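Local coordinates for cryptochrome DASH, chloroplastic/mitochondrial (Arabidopsis thaliana, PDB 2J4D), which repairs cyclobutane pyrimidine dimers in single-stranded DNA as a photolyase, using FAD and a folate light antenna, and may also act as a photoreceptor, at residues K270-T275 against Y284-S289. Numbering follows the deposited sequence.
Sequences KVYKET and YSTKFS. With FAD (flavin-adenine dinucleotide), chain C.
Tyr-272 and Thr-275, on the short helix 272-275, pack against the loop 284-289 in a buried contact at the diphosphate of FAD, just ahead of helix 289-293. One hydrogen bond joins the two segments directly: Thr-275 OG1 donates to Tyr-284 O at 2.7 Å, coming from above the carbonyl plane (39° out of it). With chi1 at 167° the Tyr-272 ring swings away from its own backbone N and across the loop towards the diphosphate; CE1 passes 4.1 Å from Ser-285 CA, which lies near the ring plane at its edge. At the far end of the ring Tyr-272 OH donates to FAD O2A, in the ring plane, at a very short 2.5 Å, and is also hydrogen-bonded to Arg-276 NE. In this class-1 photolyase/cryptochrome fold, loop 284-289 is a part of the FAD pocket that holds the diphosphate, supplying donors to its remaining oxygens. Thr-286 OG1 gives a 2.7 Å bond to FAD O1A and accepts from Phe-288 N, forming an ST turn, while Thr-286 N also bonds to O1A. FAD O2P takes Ser-285 OG at 2.6 Å as well as Lys-287 N, and Ser-289 N serves O1P. The bent Lys-287 chain brings NZ over one face of the Tyr-284 ring, 3.2 Å above its plane, and Lys-287 NZ donates to Ser-285 OG at 2.7 Å.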
loop_
_atom_site.group_PDB
_atom_site.type_symbol
_atom_site.label_atom_id
_atom_site.label_comp_id
_atom_site.label_asym_id
_atom_site.label_seq_id
_atom_site.Cartn_x
_atom_site.Cartn_y
_atom_site.Cartn_z
ATOM N N LYS A 270 -0.117 19.917 -10.424
ATOM C CA LYS A 270 -0.319 21.309 -10.034
ATOM C C LYS A 270 -1.713 21.663 -9.519
ATOM O O LYS A 270 -1.932 22.795 -9.080
ATOM C CB LYS A 270 0.046 22.242 -11.191
ATOM C CG LYS A 270 -0.772 22.029 -12.448
ATOM C CD LYS A 270 -0.394 23.055 -13.498
ATOM C CE LYS A 270 -0.910 22.661 -14.870
ATOM N NZ LYS A 270 -2.373 22.437 -14.872
ATOM N N VAL A 271 -2.655 20.723 -9.571
ATOM C CA VAL A 271 -4.010 20.989 -9.064
ATOM C C VAL A 271 -4.451 19.912 -8.082
ATOM O O VAL A 271 -5.602 19.893 -7.627
ATOM C CB VAL A 271 -5.066 21.071 -10.199
ATOM C CG1 VAL A 271 -4.681 22.157 -11.177
ATOM C CG2 VAL A 271 -5.207 19.724 -10.900
ATOM N N TYR A 272 -3.515 19.031 -7.748
ATOM C CA TYR A 272 -3.758 17.931 -6.825
ATOM C C TYR A 272 -4.512 18.328 -5.550
ATOM O O TYR A 272 -5.518 17.714 -5.206
ATOM C CB TYR A 272 -2.422 17.268 -6.446
ATOM C CG TYR A 272 -2.528 16.338 -5.261
ATOM C CD1 TYR A 272 -3.204 15.120 -5.365
ATOM C CD2 TYR A 272 -2.056 16.725 -4.006
ATOM C CE1 TYR A 272 -3.421 14.321 -4.250
ATOM C CE2 TYR A 272 -2.268 15.936 -2.883
ATOM C CZ TYR A 272 -2.959 14.738 -3.010
ATOM O OH TYR A 272 -3.248 13.991 -1.890
ATOM N N LYS A 273 -4.035 19.353 -4.850
ATOM C CA LYS A 273 -4.680 19.760 -3.609
ATOM C C LYS A 273 -6.150 20.163 -3.756
ATOM O O LYS A 273 -6.961 19.892 -2.873
ATOM C CB LYS A 273 -3.899 20.902 -2.945
ATOM C CG LYS A 273 -4.434 21.255 -1.558
ATOM C CD LYS A 273 -3.567 22.276 -0.836
ATOM C CE LYS A 273 -4.087 22.515 0.580
ATOM N NZ LYS A 273 -3.256 23.494 1.335
ATOM N N GLU A 274 -6.490 20.798 -4.872
ATOM C CA GLU A 274 -7.865 21.239 -5.105
ATOM C C GLU A 274 -8.809 20.074 -5.420
ATOM O O GLU A 274 -10.018 20.183 -5.230
ATOM C CB GLU A 274 -7.908 22.225 -6.276
ATOM C CG GLU A 274 -6.754 23.221 -6.319
ATOM C CD GLU A 274 -6.693 23.996 -7.635
ATOM O OE1 GLU A 274 -5.653 24.635 -7.907
ATOM O OE2 GLU A 274 -7.684 23.970 -8.397
ATOM N N THR A 275 -8.260 18.957 -5.887
ATOM C CA THR A 275 -9.093 17.818 -6.273
ATOM C C THR A 275 -9.040 16.568 -5.402
ATOM O O THR A 275 -9.897 15.695 -5.533
ATOM C CB THR A 275 -8.735 17.367 -7.687
ATOM O OG1 THR A 275 -7.408 16.829 -7.680
ATOM C CG2 THR A 275 -8.773 18.549 -8.656
ATOM N N TYR A 284 -8.696 12.668 -9.888
ATOM C CA TYR A 284 -8.703 13.496 -8.678
ATOM C C TYR A 284 -7.529 13.378 -7.698
ATOM O O TYR A 284 -7.334 14.273 -6.869
ATOM C CB TYR A 284 -10.032 13.321 -7.911
ATOM C CG TYR A 284 -10.153 12.039 -7.114
ATOM C CD1 TYR A 284 -9.552 11.914 -5.861
ATOM C CD2 TYR A 284 -10.852 10.944 -7.625
ATOM C CE1 TYR A 284 -9.641 10.737 -5.137
ATOM C CE2 TYR A 284 -10.947 9.758 -6.908
ATOM C CZ TYR A 284 -10.338 9.660 -5.672
ATOM O OH TYR A 284 -10.386 8.474 -4.984
ATOM N N SER A 285 -6.749 12.303 -7.784
ATOM C CA SER A 285 -5.607 12.127 -6.877
ATOM C C SER A 285 -4.523 11.295 -7.547
ATOM O O SER A 285 -4.738 10.764 -8.633
ATOM C CB SER A 285 -6.056 11.460 -5.574
ATOM O OG SER A 285 -6.532 10.146 -5.812
ATOM N N THR A 286 -3.359 11.164 -6.913
ATOM C CA THR A 286 -2.280 10.414 -7.547
ATOM C C THR A 286 -2.571 8.949 -7.831
ATOM O O THR A 286 -2.073 8.403 -8.818
ATOM C CB THR A 286 -0.968 10.433 -6.717
ATOM O OG1 THR A 286 -1.143 9.633 -5.539
ATOM C CG2 THR A 286 -0.575 11.867 -6.336
ATOM N N LYS A 287 -3.368 8.322 -6.968
ATOM C CA LYS A 287 -3.666 6.894 -7.072
ATOM C C LYS A 287 -2.360 6.077 -6.948
ATOM O O LYS A 287 -2.254 4.961 -7.464
ATOM C CB LYS A 287 -4.362 6.574 -8.399
ATOM C CG LYS A 287 -5.679 7.331 -8.597
ATOM C CD LYS A 287 -6.647 7.083 -7.448
ATOM C CE LYS A 287 -8.002 7.760 -7.698
ATOM N NZ LYS A 287 -7.878 9.236 -7.947
ATOM N N PHE A 288 -1.367 6.620 -6.253
ATOM C CA PHE A 288 -0.101 5.894 -6.098
ATOM C C PHE A 288 -0.142 4.797 -5.028
ATOM O O PHE A 288 0.716 3.914 -5.012
ATOM C CB PHE A 288 1.056 6.829 -5.686
ATOM C CG PHE A 288 1.405 7.904 -6.692
ATOM C CD1 PHE A 288 1.024 7.808 -8.026
ATOM C CD2 PHE A 288 2.168 9.003 -6.288
ATOM C CE1 PHE A 288 1.401 8.797 -8.944
ATOM C CE2 PHE A 288 2.548 9.991 -7.188
ATOM C CZ PHE A 288 2.167 9.891 -8.521
ATOM N N SER A 289 -1.122 4.852 -4.134
ATOM C CA SER A 289 -1.159 3.927 -3.006
ATOM C C SER A 289 -0.929 2.431 -3.196
ATOM O O SER A 289 -0.188 1.827 -2.419
ATOM C CB SER A 289 -2.435 4.151 -2.190
ATOM O OG SER A 289 -3.592 3.823 -2.934
HETATM P PA FAD C . -3.288 10.741 -2.485
HETATM O O1A FAD C . -2.849 10.874 -3.889
HETATM O O2A FAD C . -4.217 11.739 -1.905
HETATM O O5B FAD C . -2.008 10.674 -1.514
HETATM C C5B FAD C . -0.707 10.321 -2.034
HETATM C C4B FAD C . -0.105 9.245 -1.124
HETATM O O4B FAD C . -0.022 9.767 0.201
HETATM C C3B FAD C . -0.925 7.965 -1.007
HETATM O O3B FAD C . -0.737 7.091 -2.107
HETATM C C2B FAD C . -0.448 7.437 0.311
HETATM O O2B FAD C . 0.706 6.628 0.249
HETATM C C1B FAD C . -0.261 8.714 1.149
HETATM N N9A FAD C . -1.417 9.094 1.989
HETATM C C8A FAD C . -2.411 10.006 1.698
HETATM N N7A FAD C . -3.301 10.121 2.674
HETATM C C5A FAD C . -2.866 9.250 3.649
HETATM C C6A FAD C . -3.388 8.913 4.921
HETATM N N6A FAD C . -4.478 9.449 5.452
HETATM N N1A FAD C . -2.695 7.969 5.661
HETATM C C2A FAD C . -1.560 7.387 5.149
HETATM N N3A FAD C . -1.010 7.663 3.943
HETATM C C4A FAD C . -1.705 8.589 3.227
HETATM N N1 FAD C . -3.671 4.106 2.786
HETATM C C2 FAD C . -2.847 3.053 2.450
HETATM O O2 FAD C . -1.835 3.230 1.797
HETATM N N3 FAD C . -3.205 1.765 2.878
HETATM C C4 FAD C . -4.347 1.480 3.623
HETATM O O4 FAD C . -4.611 0.314 3.970
HETATM C C4X FAD C . -5.189 2.567 3.964
HETATM N N5 FAD C . -6.362 2.374 4.710
HETATM C C5X FAD C . -7.125 3.462 5.138
HETATM C C6 FAD C . -8.226 3.275 5.985
HETATM C C7 FAD C . -9.021 4.354 6.436
HETATM C C7M FAD C . -10.192 4.084 7.350
HETATM C C8 FAD C . -8.678 5.686 6.003
HETATM C C8M FAD C . -9.474 6.906 6.434
HETATM C C9 FAD C . -7.572 5.886 5.153
HETATM C C9A FAD C . -6.776 4.791 4.703
HETATM N N10 FAD C . -5.653 4.964 3.840
HETATM C C10 FAD C . -4.817 3.871 3.523
HETATM C "C1'" FAD C . -5.110 6.338 3.583
HETATM C "C2'" FAD C . -5.626 7.066 2.326
HETATM O "O2'" FAD C . -7.043 7.041 2.306
HETATM C "C3'" FAD C . -5.081 6.386 1.072
HETATM O "O3'" FAD C . -3.641 6.336 1.106
HETATM C "C4'" FAD C . -5.446 7.088 -0.248
HETATM O "O4'" FAD C . -6.864 7.108 -0.426
HETATM C "C5'" FAD C . -4.790 6.342 -1.403
HETATM O "O5'" FAD C . -5.096 6.991 -2.640
HETATM P P FAD C . -4.181 8.048 -3.370
HETATM O O1P FAD C . -2.921 7.341 -3.652
HETATM O O2P FAD C . -4.897 8.552 -4.574
HETATM O O3P FAD C . -4.037 9.313 -2.421
#